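Local coordinates for uncharacterized protein AF_0924 (Archaeoglobus fulgidus, PDB 3DT5) that is of unknown function but is probably a membrane protein, represented here by its C-terminal domain, a mainly helical unit that binds a calcium ion, at residues I47-I51 with T52-Y56; Q93-E96 with A97-L101. All coordinates share one frame; numbering follows the deposited sequence.

Contact 1 (I47-I51 with T52-Y56); sequences IETII and TCRRY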
loop_
_atom_site.group_PDB
_atom_site.type_symbol
_atom_site.label_atom_id
_atom_site.label_comp_id
_atom_site.label_asym_id
_atom_site.label_seq_id
_atom_site.Cartn_x
_atom_site.Cartn_y
_atom_site.Cartn_z
ATOM N N ILE A 47 -3.210 8.721 -0.669
ATOM C CA ILE A 47 -3.772 7.406 -0.479
ATOM C C ILE A 47 -5.144 7.309 -1.172
ATOM O O ILE A 47 -5.412 6.323 -1.864
ATOM C CB ILE A 47 -3.910 7.046 1.046
ATOM C CG1 ILE A 47 -2.503 6.965 1.699
ATOM C CG2 ILE A 47 -4.683 5.705 1.261
ATOM C CD1 ILE A 47 -2.578 6.922 3.181
ATOM N N GLU A 48 -6.021 8.294 -0.973
ATOM C CA GLU A 48 -7.316 8.256 -1.666
ATOM C C GLU A 48 -7.152 8.099 -3.157
ATOM O O GLU A 48 -7.873 7.317 -3.799
ATOM C CB GLU A 48 -8.112 9.559 -1.433
ATOM C CG GLU A 48 -8.758 9.605 -0.124
ATOM C CD GLU A 48 -9.984 8.718 -0.086
ATOM O OE1 GLU A 48 -10.757 8.682 -1.073
ATOM O OE2 GLU A 48 -10.156 8.057 0.934
ATOM N N THR A 49 -6.213 8.864 -3.712
ATOM C CA THR A 49 -5.895 8.796 -5.123
ATOM C C THR A 49 -5.387 7.444 -5.558
ATOM O O THR A 49 -5.860 6.886 -6.575
ATOM C CB THR A 49 -4.862 9.869 -5.488
ATOM O OG1 THR A 49 -5.493 11.124 -5.289
ATOM C CG2 THR A 49 -4.446 9.760 -7.004
ATOM N N ILE A 50 -4.462 6.878 -4.784
ATOM C CA ILE A 50 -3.966 5.509 -5.120
ATOM C C ILE A 50 -5.090 4.467 -5.173
ATOM O O ILE A 50 -5.127 3.619 -6.072
ATOM C CB ILE A 50 -2.814 5.061 -4.169
ATOM C CG1 ILE A 50 -1.582 5.915 -4.436
ATOM C CG2 ILE A 50 -2.487 3.572 -4.348
ATOM C CD1 ILE A 50 -0.523 5.819 -3.290
ATOM N N ILE A 51 -6.005 4.521 -4.205
ATOM C CA ILE A 51 -6.986 3.458 -4.062
ATOM C C ILE A 51 -8.220 3.723 -4.918
ATOM O O ILE A 51 -9.149 2.907 -4.933
ATOM C CB ILE A 51 -7.307 3.138 -2.582
ATOM C CG1 ILE A 51 -8.193 4.279 -1.985
ATOM C CG2 ILE A 51 -5.959 2.809 -1.835
ATOM C CD1 ILE A 51 -8.520 4.175 -0.447
ATOM N N THR A 52 -8.202 4.811 -5.681
ATOM C CA THR A 52 -9.284 5.069 -6.643
ATOM C C THR A 52 -8.672 5.130 -8.032
ATOM O O THR A 52 -8.768 4.181 -8.823
ATOM C CB THR A 52 -10.094 6.344 -6.297
ATOM O OG1 THR A 52 -9.205 7.461 -6.107
ATOM C CG2 THR A 52 -10.893 6.139 -4.999
ATOM N N CYS A 53 -8.012 6.234 -8.275
ATOM C CA CYS A 53 -7.401 6.554 -9.552
ATOM C C CYS A 53 -6.292 5.581 -10.002
ATOM O O CYS A 53 -6.006 5.485 -11.186
ATOM C CB CYS A 53 -6.816 7.954 -9.431
ATOM S SG CYS A 53 -5.844 8.433 -10.804
ATOM N N ARG A 54 -5.634 4.913 -9.055
ATOM C CA ARG A 54 -4.549 3.980 -9.442
ATOM C C ARG A 54 -4.897 2.525 -9.255
ATOM O O ARG A 54 -4.026 1.664 -9.421
ATOM C CB ARG A 54 -3.227 4.336 -8.761
ATOM C CG ARG A 54 -2.874 5.788 -9.030
ATOM C CD ARG A 54 -1.465 6.101 -8.719
ATOM N NE ARG A 54 -1.228 7.546 -8.695
ATOM C CZ ARG A 54 -0.121 8.116 -8.200
ATOM N NH1 ARG A 54 0.886 7.364 -7.701
ATOM N NH2 ARG A 54 -0.018 9.444 -8.210
ATOM N N ARG A 55 -6.174 2.224 -9.011
ATOM C CA ARG A 55 -6.609 0.811 -8.979
ATOM C C ARG A 55 -6.305 0.051 -10.247
ATOM O O ARG A 55 -6.114 -1.160 -10.210
ATOM C CB ARG A 55 -8.124 0.723 -8.704
ATOM C CG ARG A 55 -8.463 1.011 -7.266
ATOM C CD ARG A 55 -9.954 0.913 -7.067
ATOM N NE ARG A 55 -10.361 -0.379 -6.515
ATOM C CZ ARG A 55 -10.399 -0.686 -5.214
ATOM N NH1 ARG A 55 -10.035 0.206 -4.283
ATOM N NH2 ARG A 55 -10.834 -1.905 -4.852
ATOM N N TYR A 56 -6.240 0.742 -11.384
ATOM C CA TYR A 56 -5.939 0.036 -12.620
ATOM C C TYR A 56 -4.543 -0.606 -12.601
ATOM O O TYR A 56 -4.220 -1.383 -13.487
ATOM C CB TYR A 56 -6.103 0.940 -13.836
ATOM C CG TYR A 56 -5.015 1.977 -13.982
ATOM C CD1 TYR A 56 -3.946 1.770 -14.857
ATOM C CD2 TYR A 56 -5.054 3.175 -13.246
ATOM C CE1 TYR A 56 -2.904 2.710 -14.972
ATOM C CE2 TYR A 56 -4.036 4.108 -13.363
ATOM C CZ TYR A 56 -2.981 3.864 -14.242
ATOM O OH TYR A 56 -1.965 4.785 -14.350
#
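T52 turns its hydroxyl back over the preceding helical turn: OG1, held between its own backbone N and carbonyl carbon (chi1 52°), donates to E48 O at 2.7 Å, tilted some 30° from the carbonyl plane. The amide of T52 approaches T49 O from above the carbonyl plane, at 3.3 Å. Beside it, the methyl CG2 of T49 lies 3.8 Å from C53 CB. After the last turns of helix 43-52 the chain goes through a type I beta turn, T52-R55, into a short 3-10 segment. R54, within this turn, runs its extended chain past I50, CD coming within 4.3 Å of I50 CG1, and delivers NH1 to the carbonyl of K25 on helix 16-35. The side chain of R55 is modelled in two conformers. In one of them it passes beside I51 O and bends at chi3, bringing NH1 to 2.9 Å from I51 O in a nearly straight hydrogen bond (N-H...O 175°), with the oxygen in the guanidinium plane; in this conformer the guanidinium also reaches the carbonyls of L66 and P67.

Contact 2 (Q93-E96 with A97-L101); sequences QWKE and ALDVL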
loop_
_atom_site.group_PDB
_atom_site.type_symbol
_atom_site.label_atom_id
_atom_site.label_comp_id
_atom_site.label_asym_id
_atom_site.label_seq_id
_atom_site.Cartn_x
_atom_site.Cartn_y
_atom_site.Cartn_z
ATOM N N GLN A 93 -10.134 -4.262 7.946
ATOM C CA GLN A 93 -10.161 -4.257 6.448
ATOM C C GLN A 93 -8.797 -3.857 5.908
ATOM O O GLN A 93 -8.269 -4.495 5.007
ATOM C CB GLN A 93 -11.146 -3.234 5.874
ATOM C CG GLN A 93 -12.582 -3.535 6.102
ATOM C CD GLN A 93 -13.442 -3.123 4.916
ATOM O OE1 GLN A 93 -13.174 -2.108 4.243
ATOM N NE2 GLN A 93 -14.478 -3.933 4.635
ATOM N N TRP A 94 -8.240 -2.794 6.475
ATOM C CA TRP A 94 -6.937 -2.304 6.028
ATOM C C TRP A 94 -5.825 -3.248 6.384
ATOM O O TRP A 94 -4.919 -3.450 5.576
ATOM C CB TRP A 94 -6.634 -0.866 6.544
ATOM C CG TRP A 94 -7.205 0.134 5.622
ATOM C CD1 TRP A 94 -8.408 0.753 5.724
ATOM C CD2 TRP A 94 -6.633 0.555 4.361
ATOM N NE1 TRP A 94 -8.621 1.535 4.625
ATOM C CE2 TRP A 94 -7.552 1.436 3.768
ATOM C CE3 TRP A 94 -5.451 0.231 3.669
ATOM C CZ2 TRP A 94 -7.323 2.042 2.513
ATOM C CZ3 TRP A 94 -5.225 0.841 2.397
ATOM C CH2 TRP A 94 -6.151 1.736 1.857
ATOM N N LYS A 95 -5.863 -3.859 7.570
ATOM C CA LYS A 95 -4.797 -4.817 7.878
ATOM C C LYS A 95 -4.771 -5.986 6.857
ATOM O O LYS A 95 -3.732 -6.392 6.354
ATOM C CB LYS A 95 -4.958 -5.349 9.298
ATOM C CG LYS A 95 -3.723 -6.160 9.726
ATOM C CD LYS A 95 -4.046 -7.253 10.747
ATOM C CE LYS A 95 -3.182 -8.502 10.433
ATOM N NZ LYS A 95 -3.713 -9.716 11.153
ATOM N N GLU A 96 -5.949 -6.522 6.567
ATOM C CA GLU A 96 -6.109 -7.588 5.591
ATOM C C GLU A 96 -5.620 -7.143 4.192
ATOM O O GLU A 96 -4.906 -7.871 3.497
ATOM C CB GLU A 96 -7.586 -7.959 5.588
ATOM C CG GLU A 96 -8.043 -8.798 4.466
ATOM C CD GLU A 96 -9.480 -9.308 4.696
ATOM O OE1 GLU A 96 -9.907 -9.459 5.885
ATOM O OE2 GLU A 96 -10.166 -9.568 3.679
ATOM N N ALA A 97 -6.017 -5.947 3.777
ATOM C CA ALA A 97 -5.636 -5.458 2.449
ATOM C C ALA A 97 -4.138 -5.187 2.346
ATOM O O ALA A 97 -3.555 -5.481 1.303
ATOM C CB ALA A 97 -6.444 -4.218 2.063
ATOM N N LEU A 98 -3.533 -4.613 3.394
ATOM C CA LEU A 98 -2.086 -4.365 3.386
ATOM C C LEU A 98 -1.299 -5.667 3.261
ATOM O O LEU A 98 -0.297 -5.714 2.542
ATOM C CB LEU A 98 -1.619 -3.558 4.627
ATOM C CG LEU A 98 -2.149 -2.115 4.630
ATOM C CD1 LEU A 98 -1.901 -1.457 5.998
ATOM C CD2 LEU A 98 -1.460 -1.336 3.546
ATOM N N ASP A 99 -1.772 -6.712 3.921
ATOM C CA ASP A 99 -1.104 -8.038 3.833
ATOM C C ASP A 99 -1.187 -8.600 2.406
ATOM O O ASP A 99 -0.192 -9.133 1.865
ATOM C CB ASP A 99 -1.698 -8.995 4.843
ATOM C CG ASP A 99 -1.187 -8.737 6.288
ATOM O OD1 ASP A 99 -0.090 -8.106 6.488
ATOM O OD2 ASP A 99 -1.887 -9.208 7.222
ATOM N N VAL A 100 -2.372 -8.465 1.791
ATOM C CA VAL A 100 -2.524 -8.808 0.355
ATOM C C VAL A 100 -1.656 -7.925 -0.556
ATOM O O VAL A 100 -1.032 -8.435 -1.478
ATOM C CB VAL A 100 -4.009 -8.769 -0.126
ATOM C CG1 VAL A 100 -4.100 -9.100 -1.616
ATOM C CG2 VAL A 100 -4.831 -9.805 0.664
ATOM N N LEU A 101 -1.641 -6.616 -0.318
ATOM C CA LEU A 101 -0.762 -5.709 -1.055
ATOM C C LEU A 101 0.717 -6.159 -1.018
ATOM O O LEU A 101 1.438 -6.161 -2.039
ATOM C CB LEU A 101 -0.888 -4.315 -0.425
ATOM C CG LEU A 101 0.091 -3.187 -0.858
ATOM C CD1 LEU A 101 -0.235 -2.762 -2.260
ATOM C CD2 LEU A 101 -0.073 -1.978 0.131
#
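W94 meets L98 one turn further along the helix 88-116, the six-membered ring presenting its edge to the leucine. CE3 of W94 stands 4.2 Å from L98 CG, which lies near the indole plane. This is the i to i+4 pairing of an alpha helix, on the side buried in the helical domain. L98 CG sits beside its own backbone N (chi1 -67°), turned back along the helix, and so also comes to 3.2 Å from W94 O.

On the solvent side, K95 and D99 make the corresponding polar pair. The lysine chain is kinked at chi3 (142°) and passes its CE 3.5 Å from D99 OD2, while the charged ends, K95 NZ and D99 OD2, remain 4.4 Å apart, beyond a salt bridge. Any attraction there is therefore probably modest. The other carboxylate oxygen, OD1, is held by a salt bridge from K125 and a hydrogen bond from the indole NH of W128, which tie this side of the helix to the C-terminal part of the chain.

Four successive backbone hydrogen bonds, from A97 N to V100 N, keep these side chains in step; that of L98 N to W94 O is 2.8 Å long. Further out, F34 stacks on W94 and F70 meets it edge-to-face, so aromatic neighbours from helix 16-35 and a loop help to position the indole. P67 also touches W94 and A97. On another face V100 packs against L62 and V65 of helix 60-65, and its methyl CG2, beside the backbone N, rests 3.4 Å from E96 O.

After helix 16-35, the chain enters helix 43-52, where contact 1 closes a short turn following the last helical turns and leads toward helix 60-65. Contact 2 comes later, within the long helix 88-116, and spans successive turns without closing a loop. The two are in series, neither nested nor crossed, with centres about 15 Å apart. They nevertheless touch: I51 CD1 reaches W94 CZ2 at 3.8 Å. I47 packs on F34, and both I47 and I51 on F70, so the same two phenylalanines serve both contacts. Helices 16-35, 43-52 and 88-116 are thus tied together.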